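Local coordinates for protein aminopeptidase N (Francisella tularensis subsp. tularensis, PDB 5DLL) that is a zinc-dependent M1-family aminopeptidase that cleaves N-terminal residues from peptides and probably helps degrade intracellular peptides left by protein breakdown, at residues A151-K156 with Y197-V202; I359-Q364 with R538-P543; I400-T405 with H494-M499. All blocks are in the same frame, centred on the assembly; numbering follows the deposited sequence.

From the N terminus, interaction 1 comes first. It closes a loop of 40 residues, mostly strand, within the N-terminal beta region. The chain then passes through the zinc-binding peptidase domain, where helix 349-369 opens interaction 2 and helix 390-423 opens interaction 3. Residues 494-499 of the Ig-like domain close interaction 3, and residues 538-543 close interaction 2, so interaction 3 is nested inside interaction 2. The two touch: Ser-541 OG and Pro-496 O are 2.9 Å apart, probably hydrogen-bonded. Both join the peptidase domain to the Ig-like domain. Interaction 1 stands apart from them, its centre about 38 Å from that of interaction 2.

Interaction 1: residues A151-K156 with Y197-V202; sequences AAFTVK and YLFALV
Phe-153 and Phe-199 lie across from each other, their CA atoms 8.6 Å apart. Val-155 CA and Leu-201 CA are 9.2 Å apart, so the two backbones run in the same sense at a nearly even spacing. No hydrogen bond crosses between them. Residues 151-156 are strand throughout, whereas residues 197-202 leave a 3-10 turn and straighten toward strand 201-204. Side chains bridge the gap: those of Phe-153, Val-155 and Phe-199 all leave their backbones toward the other segment. In Phe-199, chi1 of 168° turns CG away from the backbone N and sends the ring toward strand 150-160. There its CD2 lies 4.0 Å from CD2 of Phe-153. The two aromatic side chains cross at about a right angle in direction. Their ring planes are tilted by 35°, so the pair is oblique. The ring centroids are 5.9 Å apart. The contact packs the large mixed sheet against the loop leading into a second, antiparallel sheet, within the N-terminal beta region of an M1 aminopeptidase. In the mixed sheet, Phe-153 shares backbone hydrogen bonding with Asp-190. Val-155 adds one methyl, CG2, at the edge of the Phe-199 ring and in its plane, 3.9 Å from CE2. Ser-169 touches both Val-155 and Phe-199, and Phe-137 meets the Phe-199 ring edge-to-face. The backbone after the turn is held by Asn-170 OD1, hydrogen-bonded to Ala-200 N, and by Thr-130 OG1, hydrogen-bonded to Leu-201 N.

Interaction 2: residues I359-Q364 with R538-P543; sequences IIRSAQ and RDFSAP
Phe-540 reaches from a loop of the Ig-like domain to helix 349-369 of the peptidase domain and meets two consecutive helix residues, Ile-360 and Arg-361. The contact is thus a junction between two domains, formed by the connection between strands 533-535 and 545-547. Ile-360 presents its CG2 branch to the edge of the Phe-540 ring, near the ring plane, with CG2 3.8 Å from CE2. The same methyl group lies 4.4 Å from CB of Pro-543, so one methyl touches both the ring and the proline. Ile-360 CA and Pro-543 CA, 7.3 Å apart, are the nearest CA pair of the two segments. Arg-361 comes to the Phe-540 ring at CD1 and CE1. Its chain is extended from CG to NE and runs alongside the phenylalanine in the opposite direction. NE lies 3.8 Å from CE1 of Phe-540, and the guanidinium plane stands almost perpendicular to the ring, at 89°.

Within the loop, the carbonyl oxygen of Ala-542 lies 3.6 Å above the Phe-540 ring, over its centre. Phe-566 of helix 565-581 and Glu-398 of helix 390-423 also touch Phe-540. Farther out, Arg-353 NH2 hydrogen-bonds to Asp-539 O, a second link between helix 349-369 and the loop. The helix widens into a pi-type turn at 360-364, where Gln-364 N donates to Ile-359 O. The guanidinium of Arg-361 stays beside the ring, NH2 being 3.8 Å from CD1 of Phe-540, and NH1 forms a salt bridge to OD1 of Asp-570.

Interaction 3: residues I400-T405 with H494-M499; sequences IRMIHT and HIPVKM
Met-402 lays its side chain against the ring of Pro-496, which it crosses at about a right angle. CG of Met-402 is 3.7 Å from CG of Pro-496, and the bend at chi3 (62°) turns the CE methyl back to CD of the same ring. CE also lies beside the carbonyl oxygen of His-494, which accepts a hydrogen bond from Trp-451 NE1. Met-402 CA and Pro-496 CA, 6.9 Å apart, are the nearest CA pair. One helical turn onward, Thr-405 adds a longer contact: its CG2 lies 4.3 Å from CB of Pro-496. Thr-405 OG1 is tied to its own helix, donating to Arg-401 O at 3.0 Å. It approaches from above the carbonyl plane, 36° out of it. The Thr-405 backbone N also donates to this oxygen, so Arg-401 O takes two bonds from one residue. No hydrogen bond joins the two segments.

The contact sets a helix of the peptidase domain against a strand of the Ig-like domain. Pro-543 of the Ig-like domain also touches Met-402. Helix 390-423 packs through Ile-400 on helix 328-346, which carries the zinc ligand Glu-332, and on helix 430-439. Strand 495-502 is the middle strand of a three-stranded antiparallel sheet, flanked by strands 508-516 and 533-535.

Interaction 1: residues A151-K156 with Y197-V202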
loop_
_atom_site.group_PDB
_atom_site.type_symbol
_atom_site.label_atom_id
_atom_site.label_comp_id
_atom_site.label_asym_id
_atom_site.label_seq_id
_atom_site.Cartn_x
_atom_site.Cartn_y
_atom_site.Cartn_z
ATOM N N ALA A 151 10.567 -14.104 -22.096
ATOM C CA ALA A 151 11.728 -14.307 -22.952
ATOM C C ALA A 151 13.017 -13.788 -22.322
ATOM O O ALA A 151 12.991 -12.915 -21.457
ATOM C CB ALA A 151 11.498 -13.621 -24.281
ATOM N N ALA A 152 14.142 -14.339 -22.776
ATOM C CA ALA A 152 15.468 -13.881 -22.366
ATOM C C ALA A 152 15.881 -12.655 -23.186
ATOM O O ALA A 152 15.947 -12.715 -24.413
ATOM C CB ALA A 152 16.481 -14.999 -22.533
ATOM N N PHE A 153 16.162 -11.550 -22.496
ATOM C CA PHE A 153 16.415 -10.258 -23.144
ATOM C C PHE A 153 17.898 -9.895 -23.230
ATOM O O PHE A 153 18.577 -9.826 -22.208
ATOM C CB PHE A 153 15.697 -9.134 -22.383
ATOM C CG PHE A 153 14.245 -8.981 -22.740
ATOM C CD1 PHE A 153 13.294 -9.851 -22.227
ATOM C CD2 PHE A 153 13.824 -7.949 -23.567
ATOM C CE1 PHE A 153 11.952 -9.703 -22.537
ATOM C CE2 PHE A 153 12.482 -7.796 -23.880
ATOM C CZ PHE A 153 11.544 -8.673 -23.366
ATOM N N THR A 154 18.381 -9.657 -24.448
ATOM C CA THR A 154 19.651 -8.962 -24.667
ATOM C C THR A 154 19.309 -7.615 -25.268
ATOM O O THR A 154 18.495 -7.539 -26.182
ATOM C CB THR A 154 20.567 -9.709 -25.651
ATOM O OG1 THR A 154 20.665 -11.086 -25.269
ATOM C CG2 THR A 154 21.961 -9.071 -25.683
ATOM N N VAL A 155 19.931 -6.554 -24.761
ATOM C CA VAL A 155 19.539 -5.190 -25.112
ATOM C C VAL A 155 20.765 -4.299 -25.314
ATOM O O VAL A 155 21.497 -4.050 -24.365
ATOM C CB VAL A 155 18.654 -4.571 -23.993
ATOM C CG1 VAL A 155 18.310 -3.114 -24.296
ATOM C CG2 VAL A 155 17.387 -5.396 -23.776
ATOM N N LYS A 156 20.982 -3.820 -26.540
ATOM C CA LYS A 156 22.010 -2.803 -26.800
ATOM C C LYS A 156 21.378 -1.411 -26.786
ATOM O O LYS A 156 20.234 -1.249 -27.201
ATOM C CB LYS A 156 22.714 -3.045 -28.143
ATOM C CG LYS A 156 23.937 -2.154 -28.358
ATOM C CD LYS A 156 24.509 -2.264 -29.763
ATOM C CE LYS A 156 25.059 -3.651 -30.068
ATOM N NZ LYS A 156 25.916 -3.642 -31.286
ATOM N N TYR A 197 6.415 -6.583 -19.530
ATOM C CA TYR A 197 5.980 -5.494 -18.643
ATOM C C TYR A 197 7.046 -5.125 -17.605
ATOM O O TYR A 197 6.988 -4.049 -16.996
ATOM C CB TYR A 197 4.632 -5.818 -17.972
ATOM C CG TYR A 197 4.690 -6.757 -16.779
ATOM C CD1 TYR A 197 4.989 -6.275 -15.504
ATOM C CD2 TYR A 197 4.416 -8.116 -16.917
ATOM C CE1 TYR A 197 5.037 -7.124 -14.404
ATOM C CE2 TYR A 197 4.458 -8.973 -15.823
ATOM C CZ TYR A 197 4.773 -8.472 -14.567
ATOM O OH TYR A 197 4.826 -9.310 -13.474
ATOM N N LEU A 198 8.017 -6.018 -17.418
ATOM C CA LEU A 198 9.166 -5.777 -16.542
ATOM C C LEU A 198 10.390 -5.264 -17.284
ATOM O O LEU A 198 11.458 -5.106 -16.682
ATOM C CB LEU A 198 9.552 -7.066 -15.823
ATOM C CG LEU A 198 8.450 -7.645 -14.956
ATOM C CD1 LEU A 198 8.828 -9.058 -14.577
ATOM C CD2 LEU A 198 8.215 -6.775 -13.730
ATOM N N PHE A 199 10.257 -5.015 -18.580
ATOM C CA PHE A 199 11.349 -4.430 -19.336
ATOM C C PHE A 199 11.469 -2.954 -18.961
ATOM O O PHE A 199 10.453 -2.264 -18.798
ATOM C CB PHE A 199 11.141 -4.579 -20.849
ATOM C CG PHE A 199 12.086 -3.744 -21.655
ATOM C CD1 PHE A 199 11.768 -2.429 -21.974
ATOM C CD2 PHE A 199 13.312 -4.246 -22.045
ATOM C CE1 PHE A 199 12.651 -1.638 -22.684
ATOM C CE2 PHE A 199 14.201 -3.458 -22.760
ATOM C CZ PHE A 199 13.871 -2.155 -23.080
ATOM N N ALA A 200 12.706 -2.479 -18.827
ATOM C CA ALA A 200 12.966 -1.058 -18.600
ATOM C C ALA A 200 14.241 -0.576 -19.286
ATOM O O ALA A 200 15.200 -1.338 -19.475
ATOM C CB ALA A 200 13.028 -0.757 -17.111
ATOM N N LEU A 201 14.227 0.704 -19.650
ATOM C CA LEU A 201 15.387 1.389 -20.206
ATOM C C LEU A 201 15.453 2.788 -19.607
ATOM O O LEU A 201 14.426 3.442 -19.444
ATOM C CB LEU A 201 15.275 1.475 -21.730
ATOM C CG LEU A 201 16.367 2.273 -22.468
ATOM C CD1 LEU A 201 16.654 1.671 -23.839
ATOM C CD2 LEU A 201 16.022 3.755 -22.596
ATOM N N VAL A 202 16.661 3.236 -19.275
ATOM C CA VAL A 202 16.888 4.607 -18.815
ATOM C C VAL A 202 18.189 5.148 -19.398
ATOM O O VAL A 202 19.210 4.460 -19.396
ATOM C CB VAL A 202 16.974 4.690 -17.278
ATOM C CG1 VAL A 202 17.338 6.106 -16.838
ATOM C CG2 VAL A 202 15.671 4.230 -16.637
#

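Interaction 2: residues I359-Q364 with R538-P543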
loop_
_atom_site.group_PDB
_atom_site.type_symbol
_atom_site.label_atom_id
_atom_site.label_comp_id
_atom_site.label_asym_id
_atom_site.label_seq_id
_atom_site.Cartn_x
_atom_site.Cartn_y
_atom_site.Cartn_z
ATOM N N ILE A 359 -6.830 -0.927 7.507
ATOM C CA ILE A 359 -7.142 -0.814 6.071
ATOM C C ILE A 359 -8.250 -1.779 5.651
ATOM O O ILE A 359 -9.148 -1.398 4.901
ATOM C CB ILE A 359 -5.882 -1.045 5.194
ATOM C CG1 ILE A 359 -5.022 0.223 5.171
ATOM C CG2 ILE A 359 -6.250 -1.444 3.771
ATOM C CD1 ILE A 359 -3.674 0.048 4.501
ATOM N N ILE A 360 -8.183 -3.017 6.132
ATOM C CA ILE A 360 -9.198 -4.019 5.805
ATOM C C ILE A 360 -10.562 -3.655 6.391
ATOM O O ILE A 360 -11.582 -3.791 5.721
ATOM C CB ILE A 360 -8.794 -5.431 6.276
ATOM C CG1 ILE A 360 -7.506 -5.883 5.581
ATOM C CG2 ILE A 360 -9.914 -6.433 6.011
ATOM C CD1 ILE A 360 -7.570 -5.873 4.067
ATOM N N ARG A 361 -10.582 -3.189 7.633
ATOM C CA ARG A 361 -11.838 -2.791 8.275
ATOM C C ARG A 361 -12.393 -1.480 7.735
ATOM O O ARG A 361 -13.607 -1.300 7.684
ATOM C CB ARG A 361 -11.652 -2.684 9.782
ATOM C CG ARG A 361 -11.457 -4.030 10.445
ATOM C CD ARG A 361 -11.144 -3.860 11.914
ATOM N NE ARG A 361 -11.147 -5.136 12.614
ATOM C CZ ARG A 361 -10.724 -5.307 13.860
ATOM N NH1 ARG A 361 -10.253 -4.281 14.562
ATOM N NH2 ARG A 361 -10.765 -6.515 14.406
ATOM N N SER A 362 -11.506 -0.568 7.346
ATOM C CA SER A 362 -11.920 0.697 6.741
ATOM C C SER A 362 -12.264 0.516 5.259
ATOM O O SER A 362 -13.434 0.381 4.908
ATOM C CB SER A 362 -10.836 1.765 6.927
ATOM O OG SER A 362 -11.252 3.010 6.404
ATOM N N ALA A 363 -11.245 0.468 4.404
ATOM C CA ALA A 363 -11.435 0.567 2.952
ATOM C C ALA A 363 -11.952 -0.713 2.305
ATOM O O ALA A 363 -12.868 -0.668 1.484
ATOM C CB ALA A 363 -10.133 0.986 2.289
ATOM N N GLN A 364 -11.362 -1.849 2.665
ATOM C CA GLN A 364 -11.675 -3.115 2.001
ATOM C C GLN A 364 -13.105 -3.549 2.304
ATOM O O GLN A 364 -13.863 -3.882 1.393
ATOM C CB GLN A 364 -10.685 -4.206 2.416
ATOM C CG GLN A 364 -10.564 -5.362 1.434
ATOM C CD GLN A 364 -11.757 -6.299 1.465
ATOM O OE1 GLN A 364 -12.233 -6.687 2.533
ATOM N NE2 GLN A 364 -12.248 -6.669 0.288
ATOM N N ARG A 538 -7.024 -14.177 16.746
ATOM C CA ARG A 538 -5.787 -13.521 17.145
ATOM C C ARG A 538 -5.002 -13.053 15.926
ATOM O O ARG A 538 -4.844 -13.803 14.961
ATOM C CB ARG A 538 -4.933 -14.480 17.963
ATOM C CG ARG A 538 -5.511 -14.817 19.323
ATOM C CD ARG A 538 -4.588 -15.771 20.061
ATOM N NE ARG A 538 -4.874 -15.833 21.489
ATOM C CZ ARG A 538 -4.109 -16.456 22.383
ATOM N NH1 ARG A 538 -2.995 -17.079 22.005
ATOM N NH2 ARG A 538 -4.459 -16.452 23.666
ATOM N N ASP A 539 -4.510 -11.816 15.986
ATOM C CA ASP A 539 -3.832 -11.162 14.854
ATOM C C ASP A 539 -4.728 -11.039 13.614
ATOM O O ASP A 539 -4.226 -11.006 12.483
ATOM C CB ASP A 539 -2.526 -11.887 14.497
ATOM C CG ASP A 539 -1.557 -11.939 15.654
ATOM O OD1 ASP A 539 -1.143 -10.861 16.131
ATOM O OD2 ASP A 539 -1.204 -13.057 16.086
ATOM N N PHE A 540 -6.045 -10.959 13.834
ATOM C CA PHE A 540 -7.022 -10.857 12.749
ATOM C C PHE A 540 -6.791 -12.004 11.760
ATOM O O PHE A 540 -6.452 -11.787 10.590
ATOM C CB PHE A 540 -6.898 -9.482 12.083
ATOM C CG PHE A 540 -8.084 -9.086 11.252
ATOM C CD1 PHE A 540 -9.326 -8.879 11.840
ATOM C CD2 PHE A 540 -7.951 -8.876 9.882
ATOM C CE1 PHE A 540 -10.416 -8.494 11.077
ATOM C CE2 PHE A 540 -9.036 -8.491 9.115
ATOM C CZ PHE A 540 -10.269 -8.300 9.713
ATOM N N SER A 541 -6.964 -13.229 12.255
ATOM C CA SER A 541 -6.571 -14.430 11.514
ATOM C C SER A 541 -7.334 -14.610 10.200
ATOM O O SER A 541 -6.801 -15.194 9.257
ATOM C CB SER A 541 -6.707 -15.682 12.391
ATOM O OG SER A 541 -8.029 -15.856 12.860
ATOM N N ALA A 542 -8.567 -14.101 10.150
ATOM C CA ALA A 542 -9.384 -14.102 8.933
ATOM C C ALA A 542 -10.031 -12.722 8.712
ATOM O O ALA A 542 -10.397 -12.053 9.683
ATOM C CB ALA A 542 -10.456 -15.178 9.027
ATOM N N PRO A 543 -10.182 -12.295 7.437
ATOM C CA PRO A 543 -10.813 -11.013 7.113
ATOM C C PRO A 543 -12.343 -11.060 7.207
ATOM O O PRO A 543 -13.037 -11.115 6.186
ATOM C CB PRO A 543 -10.344 -10.752 5.678
ATOM C CG PRO A 543 -10.180 -12.108 5.094
ATOM C CD PRO A 543 -9.724 -12.994 6.219
#

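Interaction 3: residues I400-T405 with H494-M499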
loop_
_atom_site.group_PDB
_atom_site.type_symbol
_atom_site.label_atom_id
_atom_site.label_comp_id
_atom_site.label_asym_id
_atom_site.label_seq_id
_atom_site.Cartn_x
_atom_site.Cartn_y
_atom_site.Cartn_z
ATOM N N ILE A 400 -3.102 -14.884 1.564
ATOM C CA ILE A 400 -1.789 -15.521 1.636
ATOM C C ILE A 400 -1.350 -15.695 3.090
ATOM O O ILE A 400 -0.747 -16.709 3.447
ATOM C CB ILE A 400 -0.762 -14.720 0.815
ATOM C CG1 ILE A 400 -0.996 -14.997 -0.674
ATOM C CG2 ILE A 400 0.667 -15.083 1.194
ATOM C CD1 ILE A 400 -0.830 -13.791 -1.563
ATOM N N ARG A 401 -1.672 -14.707 3.920
ATOM C CA ARG A 401 -1.420 -14.772 5.356
ATOM C C ARG A 401 -2.226 -15.881 6.037
ATOM O O ARG A 401 -1.748 -16.512 6.975
ATOM C CB ARG A 401 -1.736 -13.419 6.001
ATOM C CG ARG A 401 -1.518 -13.372 7.502
ATOM C CD ARG A 401 -1.734 -11.970 8.046
ATOM N NE ARG A 401 -0.715 -11.041 7.565
ATOM C CZ ARG A 401 0.534 -10.979 8.018
ATOM N NH1 ARG A 401 0.960 -11.800 8.972
ATOM N NH2 ARG A 401 1.373 -10.093 7.507
ATOM N N MET A 402 -3.449 -16.107 5.567
ATOM C CA MET A 402 -4.293 -17.179 6.100
ATOM C C MET A 402 -3.714 -18.571 5.856
ATOM O O MET A 402 -3.984 -19.497 6.621
ATOM C CB MET A 402 -5.705 -17.103 5.513
ATOM C CG MET A 402 -6.681 -16.303 6.359
ATOM S SD MET A 402 -8.239 -16.003 5.510
ATOM C CE MET A 402 -8.824 -17.672 5.272
ATOM N N ILE A 403 -2.934 -18.718 4.786
ATOM C CA ILE A 403 -2.247 -19.978 4.499
ATOM C C ILE A 403 -1.024 -20.115 5.406
ATOM O O ILE A 403 -0.693 -21.215 5.849
ATOM C CB ILE A 403 -1.813 -20.078 3.020
ATOM C CG1 ILE A 403 -3.023 -19.939 2.086
ATOM C CG2 ILE A 403 -1.132 -21.412 2.761
ATOM C CD1 ILE A 403 -2.663 -19.710 0.632
ATOM N N HIS A 404 -0.353 -18.996 5.672
ATOM C CA HIS A 404 0.715 -18.958 6.664
ATOM C C HIS A 404 0.198 -19.411 8.033
ATOM O O HIS A 404 0.856 -20.185 8.724
ATOM C CB HIS A 404 1.304 -17.547 6.766
ATOM C CG HIS A 404 2.498 -17.458 7.663
ATOM N ND1 HIS A 404 2.395 -17.399 9.037
ATOM C CD2 HIS A 404 3.821 -17.423 7.384
ATOM C CE1 HIS A 404 3.603 -17.333 9.565
ATOM N NE2 HIS A 404 4.486 -17.343 8.583
ATOM N N THR A 405 -0.983 -18.923 8.411
ATOM C CA THR A 405 -1.623 -19.281 9.682
ATOM C C THR A 405 -1.941 -20.779 9.758
ATOM O O THR A 405 -1.719 -21.415 10.790
ATOM C CB THR A 405 -2.925 -18.469 9.892
ATOM O OG1 THR A 405 -2.644 -17.070 9.771
ATOM C CG2 THR A 405 -3.529 -18.727 11.260
ATOM N N HIS A 494 -13.199 -21.666 4.079
ATOM C CA HIS A 494 -12.233 -22.235 5.009
ATOM C C HIS A 494 -11.691 -21.095 5.881
ATOM O O HIS A 494 -10.881 -20.287 5.417
ATOM C CB HIS A 494 -11.099 -22.884 4.207
ATOM C CG HIS A 494 -10.219 -23.795 5.007
ATOM N ND1 HIS A 494 -9.512 -24.829 4.432
ATOM C CD2 HIS A 494 -9.934 -23.833 6.330
ATOM C CE1 HIS A 494 -8.823 -25.461 5.366
ATOM N NE2 HIS A 494 -9.064 -24.878 6.525
ATOM N N ILE A 495 -12.148 -21.024 7.134
ATOM C CA ILE A 495 -11.744 -19.950 8.056
ATOM C C ILE A 495 -10.804 -20.500 9.132
ATOM O O ILE A 495 -11.186 -21.410 9.870
ATOM C CB ILE A 495 -12.945 -19.296 8.798
ATOM C CG1 ILE A 495 -14.202 -19.199 7.922
ATOM C CG2 ILE A 495 -12.556 -17.923 9.335
ATOM C CD1 ILE A 495 -14.082 -18.283 6.727
ATOM N N PRO A 496 -9.575 -19.956 9.227
ATOM C CA PRO A 496 -8.702 -20.266 10.353
ATOM C C PRO A 496 -8.961 -19.322 11.525
ATOM O O PRO A 496 -8.945 -18.100 11.350
ATOM C CB PRO A 496 -7.302 -20.042 9.783
ATOM C CG PRO A 496 -7.485 -18.998 8.742
ATOM C CD PRO A 496 -8.896 -19.116 8.227
ATOM N N VAL A 497 -9.204 -19.899 12.702
ATOM C CA VAL A 497 -9.459 -19.132 13.918
ATOM C C VAL A 497 -8.331 -19.359 14.920
ATOM O O VAL A 497 -8.325 -20.353 15.647
ATOM C CB VAL A 497 -10.796 -19.536 14.569
ATOM C CG1 VAL A 497 -11.235 -18.475 15.571
ATOM C CG2 VAL A 497 -11.865 -19.750 13.508
ATOM N N LYS A 498 -7.374 -18.434 14.941
ATOM C CA LYS A 498 -6.266 -18.481 15.892
ATOM C C LYS A 498 -6.779 -18.009 17.244
ATOM O O LYS A 498 -7.316 -16.904 17.358
ATOM C CB LYS A 498 -5.106 -17.602 15.420
ATOM C CG LYS A 498 -3.831 -17.795 16.218
ATOM C CD LYS A 498 -2.717 -16.886 15.733
ATOM C CE LYS A 498 -1.553 -16.896 16.714
ATOM N NZ LYS A 498 -0.464 -15.970 16.302
ATOM N N MET A 499 -6.616 -18.845 18.265
ATOM C CA MET A 499 -7.332 -18.639 19.519
ATOM C C MET A 499 -6.620 -19.176 20.757
ATOM O O MET A 499 -5.591 -19.851 20.672
ATOM C CB MET A 499 -8.737 -19.253 19.411
ATOM C CG MET A 499 -8.774 -20.715 18.978
ATOM S SD MET A 499 -8.627 -21.903 20.328
ATOM C CE MET A 499 -10.212 -21.706 21.137
#